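HAD superfamily hydrolase (Brucella suis biovar 1, PDB 6NQ4) probably hydrolyses phosphate esters as a member of the haloacid dehalogenase superfamily, with a Rossmann-like core domain and an inserted cap domain. Local coordinates at residues N49-F54 with R188-I193; V74-R79 with A180-M185; L199-G204 with Y274-D279. All coordinates share one frame; numbering follows the deposited sequence.

In the fold
From the N terminus the chain builds strand 38-41 of the six-stranded parallel sheet, then passes through 49-54 and, at the end of strand 70-75, through 74-79. After helix 81-90 and strand 100-103 it crosses into the cap, with its own five-stranded parallel sheet. Within the cap, 180-185, just after strand 177-179, meets 74-79 and closes contact 2; the hairpin turn in 188-193 then meets 49-54 and closes contact 1, whose loop encloses that of contact 2. Contact 3 follows in series: helix 196-205 follows the hairpin, and once the chain is back in the core, loop 274-279, beyond strand 261-265, packs on that helix. All three join core to cap, contact 2 deeply and the others at the surface.

Contact 1 (N49-F54 with R188-I193); sequences NGETSF and RGPRLI
The carbonyl oxygen N49 O accepts a hydrogen bond from G189 N (2.9 Å, 28° off the carbonyl plane) at the tip of a beta hairpin and is also approached by R188 CA in a CA-H...O contact. R188 to R191 form the type II' turn that joins strands 185-188 and 191-194, with G189 in its positive-phi corner. N49 OD1 steadies the opposing loop from within, gripped from opposite faces of its amide: E51 N, at 2.9 Å, closes an Asx turn and T52 N, at 2.8 Å, the wider Asx motif.

E51 reaches across the turn. With CG beside its backbone N (chi1 -65°) and the chain extended beyond, the carboxylate passes over G189, OE1 lying 3.5 Å from G189 CA. E51 OE2 takes R191 NH2 at 3.1 Å on its syn side but tilted out of the carboxylate plane, in a salt bridge whose carboxylate and guanidinium planes are 49° apart. Water 1 bridges the other pair, donating a hydrogen bond to E51 OE1 at 2.6 Å and accepting one from R191 NH1.

E156 also forms a salt bridge with R191 NH2, so the guanidinium is shared between two acids. Core loop and cap hairpin are therefore joined mainly by polar and charged groups.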
loop_
_atom_site.group_PDB
_atom_site.type_symbol
_atom_site.label_atom_id
_atom_site.label_comp_id
_atom_site.label_asym_id
_atom_site.label_seq_id
_atom_site.Cartn_x
_atom_site.Cartn_y
_atom_site.Cartn_z
ATOM N N ASN A 49 -4.810 -10.234 7.163
ATOM C CA ASN A 49 -3.361 -10.386 7.314
ATOM C C ASN A 49 -2.751 -11.286 6.252
ATOM O O ASN A 49 -1.664 -11.849 6.448
ATOM C CB ASN A 49 -2.998 -10.882 8.713
ATOM C CG ASN A 49 -3.525 -12.283 8.983
ATOM O OD1 ASN A 49 -3.986 -12.983 8.079
ATOM N ND2 ASN A 49 -3.451 -12.702 10.234
ATOM N N GLY A 50 -3.415 -11.429 5.114
ATOM C CA GLY A 50 -2.929 -12.294 4.062
ATOM C C GLY A 50 -3.316 -13.743 4.211
ATOM O O GLY A 50 -3.225 -14.500 3.231
ATOM N N GLU A 51 -3.730 -14.171 5.414
ATOM C CA GLU A 51 -4.168 -15.547 5.640
ATOM C C GLU A 51 -5.571 -15.667 6.232
ATOM O O GLU A 51 -6.267 -16.644 5.923
ATOM C CB GLU A 51 -3.125 -16.299 6.481
ATOM C CG GLU A 51 -1.803 -16.429 5.712
ATOM C CD GLU A 51 -0.771 -17.340 6.345
ATOM O OE1 GLU A 51 -0.902 -17.708 7.536
ATOM O OE2 GLU A 51 0.194 -17.676 5.623
ATOM N N THR A 52 -6.004 -14.708 7.056
ATOM C CA THR A 52 -7.386 -14.647 7.516
ATOM C C THR A 52 -7.847 -13.197 7.509
ATOM O O THR A 52 -7.036 -12.270 7.580
ATOM C CB THR A 52 -7.586 -15.221 8.931
ATOM O OG1 THR A 52 -6.763 -14.512 9.859
ATOM C CG2 THR A 52 -7.244 -16.701 8.976
ATOM N N SER A 53 -9.164 -13.003 7.406
ATOM C CA SER A 53 -9.737 -11.666 7.507
ATOM C C SER A 53 -10.316 -11.447 8.900
ATOM O O SER A 53 -10.518 -12.392 9.675
ATOM C CB SER A 53 -10.802 -11.411 6.440
ATOM O OG SER A 53 -11.868 -12.325 6.546
ATOM N N PHE A 54 -10.557 -10.179 9.223
ATOM C CA PHE A 54 -10.954 -9.787 10.575
ATOM C C PHE A 54 -12.437 -9.418 10.577
ATOM O O PHE A 54 -12.826 -8.354 10.071
ATOM C CB PHE A 54 -10.078 -8.639 11.078
ATOM C CG PHE A 54 -8.596 -8.913 10.991
ATOM C CD1 PHE A 54 -8.087 -10.179 11.213
ATOM C CD2 PHE A 54 -7.715 -7.890 10.686
ATOM C CE1 PHE A 54 -6.714 -10.422 11.134
ATOM C CE2 PHE A 54 -6.348 -8.130 10.600
ATOM C CZ PHE A 54 -5.854 -9.400 10.823
ATOM N N ARG A 188 2.080 -11.715 7.013
ATOM C CA ARG A 188 1.460 -12.807 6.266
ATOM C C ARG A 188 1.128 -13.860 7.314
ATOM O O ARG A 188 1.999 -14.636 7.727
ATOM C CB ARG A 188 2.380 -13.354 5.181
ATOM C CG ARG A 188 1.631 -14.260 4.191
ATOM C CD ARG A 188 2.540 -14.643 3.021
ATOM N NE ARG A 188 2.797 -13.496 2.159
ATOM C CZ ARG A 188 3.838 -13.399 1.338
ATOM N NH1 ARG A 188 4.715 -14.386 1.263
ATOM N NH2 ARG A 188 3.998 -12.315 0.595
ATOM N N GLY A 189 -0.112 -13.830 7.795
ATOM C CA GLY A 189 -0.457 -14.580 8.974
ATOM C C GLY A 189 0.494 -14.190 10.086
ATOM O O GLY A 189 0.697 -13.003 10.361
ATOM N N PRO A 190 1.149 -15.184 10.699
ATOM C CA PRO A 190 2.064 -14.906 11.811
ATOM C C PRO A 190 3.433 -14.412 11.384
ATOM O O PRO A 190 4.218 -14.024 12.259
ATOM C CB PRO A 190 2.199 -16.282 12.484
ATOM C CG PRO A 190 2.117 -17.233 11.317
ATOM C CD PRO A 190 1.037 -16.627 10.430
ATOM N N ARG A 191 3.756 -14.448 10.096
ATOM C CA ARG A 191 5.092 -14.123 9.615
ATOM C C ARG A 191 5.200 -12.641 9.248
ATOM O O ARG A 191 4.201 -11.967 8.967
ATOM C CB ARG A 191 5.429 -14.989 8.389
ATOM C CG ARG A 191 5.568 -16.479 8.722
ATOM C CD ARG A 191 6.003 -17.374 7.541
ATOM N NE ARG A 191 5.171 -17.211 6.342
ATOM C CZ ARG A 191 3.911 -17.619 6.224
ATOM N NH1 ARG A 191 3.296 -18.231 7.232
ATOM N NH2 ARG A 191 3.258 -17.407 5.090
ATOM N N LEU A 192 6.437 -12.137 9.246
ATOM C CA LEU A 192 6.780 -10.849 8.642
ATOM C C LEU A 192 7.586 -11.113 7.380
ATOM O O LEU A 192 8.524 -11.928 7.396
ATOM C CB LEU A 192 7.570 -9.958 9.611
ATOM C CG LEU A 192 6.734 -9.409 10.771
ATOM C CD1 LEU A 192 7.609 -8.888 11.903
ATOM C CD2 LEU A 192 5.848 -8.309 10.240
ATOM N N ILE A 193 7.201 -10.450 6.290
ATOM C CA ILE A 193 7.729 -10.696 4.956
ATOM C C ILE A 193 8.316 -9.396 4.419
ATOM O O ILE A 193 7.672 -8.342 4.487
ATOM C CB ILE A 193 6.583 -11.165 4.039
ATOM C CG1 ILE A 193 5.888 -12.407 4.616
ATOM C CG2 ILE A 193 7.081 -11.411 2.635
ATOM C CD1 ILE A 193 6.768 -13.629 4.681
HETATM O O HOH W 1 0.821 -19.603 8.028
#

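Contact 2 (V74-R79 with A180-M185). With PO4 (phosphate ion), chain G; EDO (1,2-ethanediol), chain C.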
loop_
_atom_site.group_PDB
_atom_site.type_symbol
_atom_site.label_atom_id
_atom_site.label_comp_id
_atom_site.label_asym_id
_atom_site.label_seq_id
_atom_site.Cartn_x
_atom_site.Cartn_y
_atom_site.Cartn_z
ATOM N N VAL A 74 -7.399 1.459 0.469
ATOM C CA VAL A 74 -6.198 2.033 -0.120
ATOM C C VAL A 74 -5.021 1.249 0.448
ATOM O O VAL A 74 -4.763 1.296 1.660
ATOM C CB VAL A 74 -6.078 3.532 0.202
ATOM C CG1 VAL A 74 -4.818 4.128 -0.432
ATOM C CG2 VAL A 74 -7.342 4.297 -0.263
ATOM N N THR A 75 -4.325 0.509 -0.408
ATOM C CA THR A 75 -3.320 -0.441 0.035
ATOM C C THR A 75 -2.043 -0.287 -0.771
ATOM O O THR A 75 -2.076 0.013 -1.962
ATOM C CB THR A 75 -3.847 -1.898 -0.115
ATOM O OG1 THR A 75 -2.801 -2.832 0.177
ATOM C CG2 THR A 75 -4.358 -2.178 -1.522
ATOM N N ASN A 76 -0.914 -0.508 -0.116
ATOM C CA ASN A 76 0.374 -0.493 -0.811
ATOM C C ASN A 76 0.691 -1.780 -1.587
ATOM O O ASN A 76 1.806 -1.911 -2.106
ATOM C CB ASN A 76 1.515 -0.132 0.148
ATOM C CG ASN A 76 1.722 1.370 0.236
ATOM O OD1 ASN A 76 1.137 2.128 -0.553
ATOM N ND2 ASN A 76 2.566 1.816 1.152
ATOM N N SER A 77 -0.242 -2.721 -1.699
ATOM C CA SER A 77 -0.005 -3.886 -2.538
ATOM C C SER A 77 0.511 -3.455 -3.909
ATOM O O SER A 77 -0.049 -2.520 -4.509
ATOM C CB SER A 77 -1.301 -4.660 -2.738
ATOM O OG SER A 77 -1.074 -5.734 -3.637
ATOM N N PRO A 78 1.545 -4.112 -4.439
ATOM C CA PRO A 78 2.008 -3.815 -5.799
ATOM C C PRO A 78 1.123 -4.417 -6.866
ATOM O O PRO A 78 1.381 -4.181 -8.057
ATOM C CB PRO A 78 3.391 -4.478 -5.827
ATOM C CG PRO A 78 3.210 -5.682 -4.943
ATOM C CD PRO A 78 2.328 -5.198 -3.814
ATOM N N ARG A 79 0.130 -5.245 -6.489
ATOM C CA ARG A 79 -0.737 -5.815 -7.510
ATOM C C ARG A 79 -1.822 -4.819 -7.893
ATOM O O ARG A 79 -2.285 -4.045 -7.055
ATOM C CB ARG A 79 -1.377 -7.099 -7.005
ATOM C CG ARG A 79 -0.413 -8.297 -7.114
ATOM C CD ARG A 79 -1.000 -9.526 -6.434
ATOM N NE ARG A 79 -0.939 -9.359 -4.986
ATOM C CZ ARG A 79 -1.913 -9.662 -4.131
ATOM N NH1 ARG A 79 -3.078 -10.147 -4.552
ATOM N NH2 ARG A 79 -1.717 -9.442 -2.829
ATOM N N ALA A 180 7.082 -0.430 -6.564
ATOM C CA ALA A 180 5.627 -0.580 -6.625
ATOM C C ALA A 180 4.967 -0.785 -5.262
ATOM O O ALA A 180 3.732 -0.827 -5.188
ATOM C CB ALA A 180 5.229 -1.735 -7.558
ATOM N N ASN A 181 5.746 -0.922 -4.184
ATOM C CA ASN A 181 5.189 -1.108 -2.844
ATOM C C ASN A 181 6.146 -0.471 -1.847
ATOM O O ASN A 181 7.174 -1.067 -1.495
ATOM C CB ASN A 181 4.993 -2.589 -2.531
ATOM C CG ASN A 181 4.546 -2.826 -1.109
ATOM O OD1 ASN A 181 4.270 -1.874 -0.359
ATOM N ND2 ASN A 181 4.466 -4.106 -0.718
ATOM N N PRO A 182 5.815 0.718 -1.328
ATOM C CA PRO A 182 6.692 1.403 -0.362
ATOM C C PRO A 182 6.892 0.688 0.968
ATOM O O PRO A 182 7.825 1.071 1.689
ATOM C CB PRO A 182 5.966 2.743 -0.124
ATOM C CG PRO A 182 5.105 2.937 -1.292
ATOM C CD PRO A 182 4.694 1.574 -1.756
ATOM N N ASP A 183 6.037 -0.268 1.344
ATOM C CA ASP A 183 6.172 -0.912 2.655
ATOM C C ASP A 183 7.538 -1.594 2.765
ATOM O O ASP A 183 8.063 -2.126 1.784
ATOM C CB ASP A 183 5.113 -2.012 2.837
ATOM C CG ASP A 183 3.670 -1.483 2.958
ATOM O OD1 ASP A 183 3.450 -0.257 3.025
ATOM O OD2 ASP A 183 2.745 -2.342 2.996
ATOM N N ILE A 184 8.113 -1.591 3.977
ATOM C CA ILE A 184 9.354 -2.328 4.210
ATOM C C ILE A 184 9.067 -3.799 4.478
ATOM O O ILE A 184 9.722 -4.691 3.923
ATOM C CB ILE A 184 10.133 -1.692 5.374
ATOM C CG1 ILE A 184 10.387 -0.211 5.104
ATOM C CG2 ILE A 184 11.428 -2.495 5.664
ATOM C CD1 ILE A 184 11.073 0.049 3.801
ATOM N N MET A 185 8.100 -4.071 5.347
ATOM C CA MET A 185 7.640 -5.429 5.628
ATOM C C MET A 185 6.125 -5.428 5.606
ATOM O O MET A 185 5.482 -4.375 5.652
ATOM C CB MET A 185 8.102 -5.956 7.002
ATOM C CG MET A 185 9.608 -5.894 7.201
ATOM S SD MET A 185 10.189 -6.965 8.537
ATOM C CE MET A 185 10.352 -8.508 7.611
HETATM P P PO4 G . -1.177 -2.034 3.277
HETATM O O1 PO4 G . -1.154 -1.946 4.802
HETATM O O2 PO4 G . -2.428 -2.752 2.805
HETATM O O3 PO4 G . 0.053 -2.936 3.055
HETATM O O4 PO4 G . -0.935 -0.681 2.654
HETATM C C1 EDO C . 0.905 -6.118 0.616
HETATM O O1 EDO C . 1.798 -6.820 -0.264
HETATM C C2 EDO C . 1.457 -4.723 0.894
HETATM O O2 EDO C . 2.724 -4.779 1.591
#
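A direct hydrogen bond runs from N76 ND2 to D183 OD1, 2.9 Å long and nearly straight at 166°. The acceptor lies in the amide plane of N76, but the amide comes from above the carboxylate, 44° out of its plane. At the other end of this amide, N76 OD1 accepts from the backbone N of K215, so both ends of the group are held and its rotation is fixed.

The amide of N181 is placed by a first torsion of 174°, which swings CG away from its own backbone N and lays it against the N76 backbone. N181 OD1 takes D183 N from above its carbonyl plane, in an Asx turn that shapes the loop. It also lies 3.0 Å from N76 O, a close approach of two acceptors that do not bond.

These residues stand where strand 70-75 ends in the Rossmann-like core of the HAD fold, and a phosphate ion, probably from the crystallisation liquor, is bound there. T75 OG1 donates to PO4 O2 at 2.7 Å and N76 N to PO4 O4 at 2.8 Å; K215 NZ and W44 N also bond to it, consistent with the phosphate-binding site of this superfamily. From the cap loop, D183 OD2 comes within 2.8 Å of PO4 O3. An ethanediol, probably of the same origin, joins the two cap side chains, with its O2 accepting from N181 ND2 and donating to D183 OD2.

Van der Waals contacts accompany these bonds. The P182 ring crosses N76 at about a right angle, with P182 CD 3.6 Å from N76 CG. Nearer the start of the cap loop, the apolar pair P78 CB and A180 CB meets at 3.7 Å, while A180 O accepts from S104 OG at the start of helix 104-114.

Contact 3 (L199-G204 with Y274-D279); sequences LAREYG and YAVNGD
V276 lies over the side chains of R201 and E202, one methyl on each. It belongs to a loop of the Rossmann-like core, beyond strand 261-265, and its partners lie on helix 196-205 of the cap, so the contact is a second surface seam between the two domains of this HAD protein.

V276 CG2 rests 3.7 Å from R201 CD. The two side chains slide past each other in opposite directions, so the aliphatic part of the arginine runs alongside the valine. R201 leaves the helix with CG opposite its backbone N (chi1 -178°) and then bends at chi3 (-67°), which carries the guanidinium beyond V276 towards the backbone of A275. There R201 NH1 stands 4.2 Å from A275 CA, an oblique approach. I184, from the cap loop of contact 2, packs against R201 and also touches V276, so the valine has an apolar neighbour on the cap besides the arginine chain.

The second methyl, V276 CG1, comes 3.3 Å from E202 OE2. This glutamate bends back at chi2 (-58°), bringing its carboxylate obliquely across the valine; its side chain also touches L167 of helix 164-172.

The core loop is shaped by its own bonds. A275 to G278 form a type I turn, closed by G278 N to A275 O at 2.8 Å, and N277 OD1 accepts D279 N in an Asx turn. V276 is the second residue of the type I turn, which presents its side chain to the helix.

The polar link across the seam is indirect: water 2, in the plane of the R201 guanidinium at its edge, accepts from R201 NH1 at 2.7 Å and from V276 N at 2.9 Å.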
loop_
_atom_site.group_PDB
_atom_site.type_symbol
_atom_site.label_atom_id
_atom_site.label_comp_id
_atom_site.label_asym_id
_atom_site.label_seq_id
_atom_site.Cartn_x
_atom_site.Cartn_y
_atom_site.Cartn_z
ATOM N N LEU A 199 13.921 -3.084 -0.579
ATOM C CA LEU A 199 14.913 -3.003 -1.648
ATOM C C LEU A 199 15.063 -1.575 -2.158
ATOM O O LEU A 199 16.179 -1.126 -2.432
ATOM C CB LEU A 199 14.541 -3.954 -2.785
ATOM C CG LEU A 199 14.415 -5.430 -2.419
ATOM C CD1 LEU A 199 14.187 -6.292 -3.671
ATOM C CD2 LEU A 199 15.628 -5.934 -1.654
ATOM N N ALA A 200 13.957 -0.823 -2.228
ATOM C CA ALA A 200 14.041 0.586 -2.598
ATOM C C ALA A 200 14.865 1.372 -1.589
ATOM O O ALA A 200 15.660 2.233 -1.974
ATOM C CB ALA A 200 12.639 1.180 -2.716
ATOM N N ARG A 201 14.700 1.080 -0.289
ATOM C CA ARG A 201 15.462 1.801 0.724
ATOM C C ARG A 201 16.948 1.532 0.559
ATOM O O ARG A 201 17.771 2.454 0.643
ATOM C CB ARG A 201 15.001 1.399 2.131
ATOM C CG ARG A 201 15.735 2.173 3.235
ATOM C CD ARG A 201 15.096 1.981 4.594
ATOM N NE ARG A 201 13.766 2.584 4.696
ATOM C CZ ARG A 201 12.995 2.490 5.778
ATOM N NH1 ARG A 201 13.427 1.816 6.835
ATOM N NH2 ARG A 201 11.796 3.057 5.807
ATOM N N GLU A 202 17.307 0.272 0.297
ATOM C CA GLU A 202 18.710 -0.062 0.074
ATOM C C GLU A 202 19.240 0.612 -1.184
ATOM O O GLU A 202 20.371 1.119 -1.198
ATOM C CB GLU A 202 18.869 -1.578 -0.039
ATOM C CG GLU A 202 18.686 -2.311 1.278
ATOM C CD GLU A 202 19.668 -1.827 2.327
ATOM O OE1 GLU A 202 20.848 -1.577 1.981
ATOM O OE2 GLU A 202 19.251 -1.665 3.490
ATOM N N TYR A 203 18.431 0.657 -2.242
ATOM C CA TYR A 203 18.878 1.303 -3.467
ATOM C C TYR A 203 19.124 2.785 -3.239
ATOM O O TYR A 203 20.134 3.329 -3.692
ATOM C CB TYR A 203 17.843 1.088 -4.567
ATOM C CG TYR A 203 18.362 1.304 -5.982
ATOM C CD1 TYR A 203 19.268 0.411 -6.555
ATOM C CD2 TYR A 203 17.927 2.380 -6.765
ATOM C CE1 TYR A 203 19.731 0.575 -7.855
ATOM C CE2 TYR A 203 18.397 2.555 -8.074
ATOM C CZ TYR A 203 19.295 1.642 -8.611
ATOM O OH TYR A 203 19.748 1.786 -9.900
ATOM N N GLY A 204 18.219 3.449 -2.521
ATOM C CA GLY A 204 18.435 4.851 -2.192
ATOM C C GLY A 204 19.678 5.074 -1.354
ATOM O O GLY A 204 20.399 6.053 -1.547
ATOM N N TYR A 274 8.486 -1.281 10.258
ATOM C CA TYR A 274 9.689 -2.028 10.608
ATOM C C TYR A 274 10.871 -1.544 9.771
ATOM O O TYR A 274 10.713 -1.071 8.643
ATOM C CB TYR A 274 9.469 -3.534 10.405
ATOM C CG TYR A 274 8.827 -4.244 11.588
ATOM C CD1 TYR A 274 7.499 -4.010 11.938
ATOM C CD2 TYR A 274 9.549 -5.173 12.345
ATOM C CE1 TYR A 274 6.910 -4.663 13.018
ATOM C CE2 TYR A 274 8.970 -5.826 13.434
ATOM C CZ TYR A 274 7.649 -5.570 13.760
ATOM O OH TYR A 274 7.060 -6.210 14.830
ATOM N N ALA A 275 12.063 -1.636 10.344
ATOM C CA ALA A 275 13.282 -1.232 9.660
ATOM C C ALA A 275 13.875 -2.410 8.880
ATOM O O ALA A 275 13.479 -3.564 9.049
ATOM C CB ALA A 275 14.295 -0.683 10.668
ATOM N N VAL A 276 14.850 -2.101 8.018
ATOM C CA VAL A 276 15.516 -3.117 7.203
ATOM C C VAL A 276 16.342 -4.099 8.028
ATOM O O VAL A 276 16.719 -5.164 7.522
ATOM C CB VAL A 276 16.282 -2.439 6.041
ATOM C CG1 VAL A 276 17.085 -3.451 5.218
ATOM C CG2 VAL A 276 15.307 -1.700 5.143
ATOM N N ASN A 277 16.610 -3.799 9.295
ATOM C CA ASN A 277 17.213 -4.784 10.184
ATOM C C ASN A 277 16.179 -5.616 10.935
ATOM O O ASN A 277 16.551 -6.420 11.794
ATOM C CB ASN A 277 18.191 -4.118 11.158
ATOM C CG ASN A 277 17.495 -3.255 12.190
ATOM O OD1 ASN A 277 16.315 -2.921 12.055
ATOM N ND2 ASN A 277 18.232 -2.883 13.235
ATOM N N GLY A 278 14.895 -5.440 10.637
ATOM C CA GLY A 278 13.855 -6.200 11.294
ATOM C C GLY A 278 13.390 -5.657 12.628
ATOM O O GLY A 278 12.597 -6.327 13.303
ATOM N N ASP A 279 13.855 -4.473 13.030
ATOM C CA ASP A 279 13.454 -3.845 14.281
ATOM C C ASP A 279 12.294 -2.881 14.057
ATOM O O ASP A 279 12.222 -2.204 13.026
ATOM C CB ASP A 279 14.619 -3.049 14.868
ATOM C CG ASP A 279 15.553 -3.898 15.717
ATOM O OD1 ASP A 279 15.290 -5.104 15.914
ATOM O OD2 ASP A 279 16.561 -3.342 16.194
HETATM O O HOH W 2 15.762 0.632 7.470
#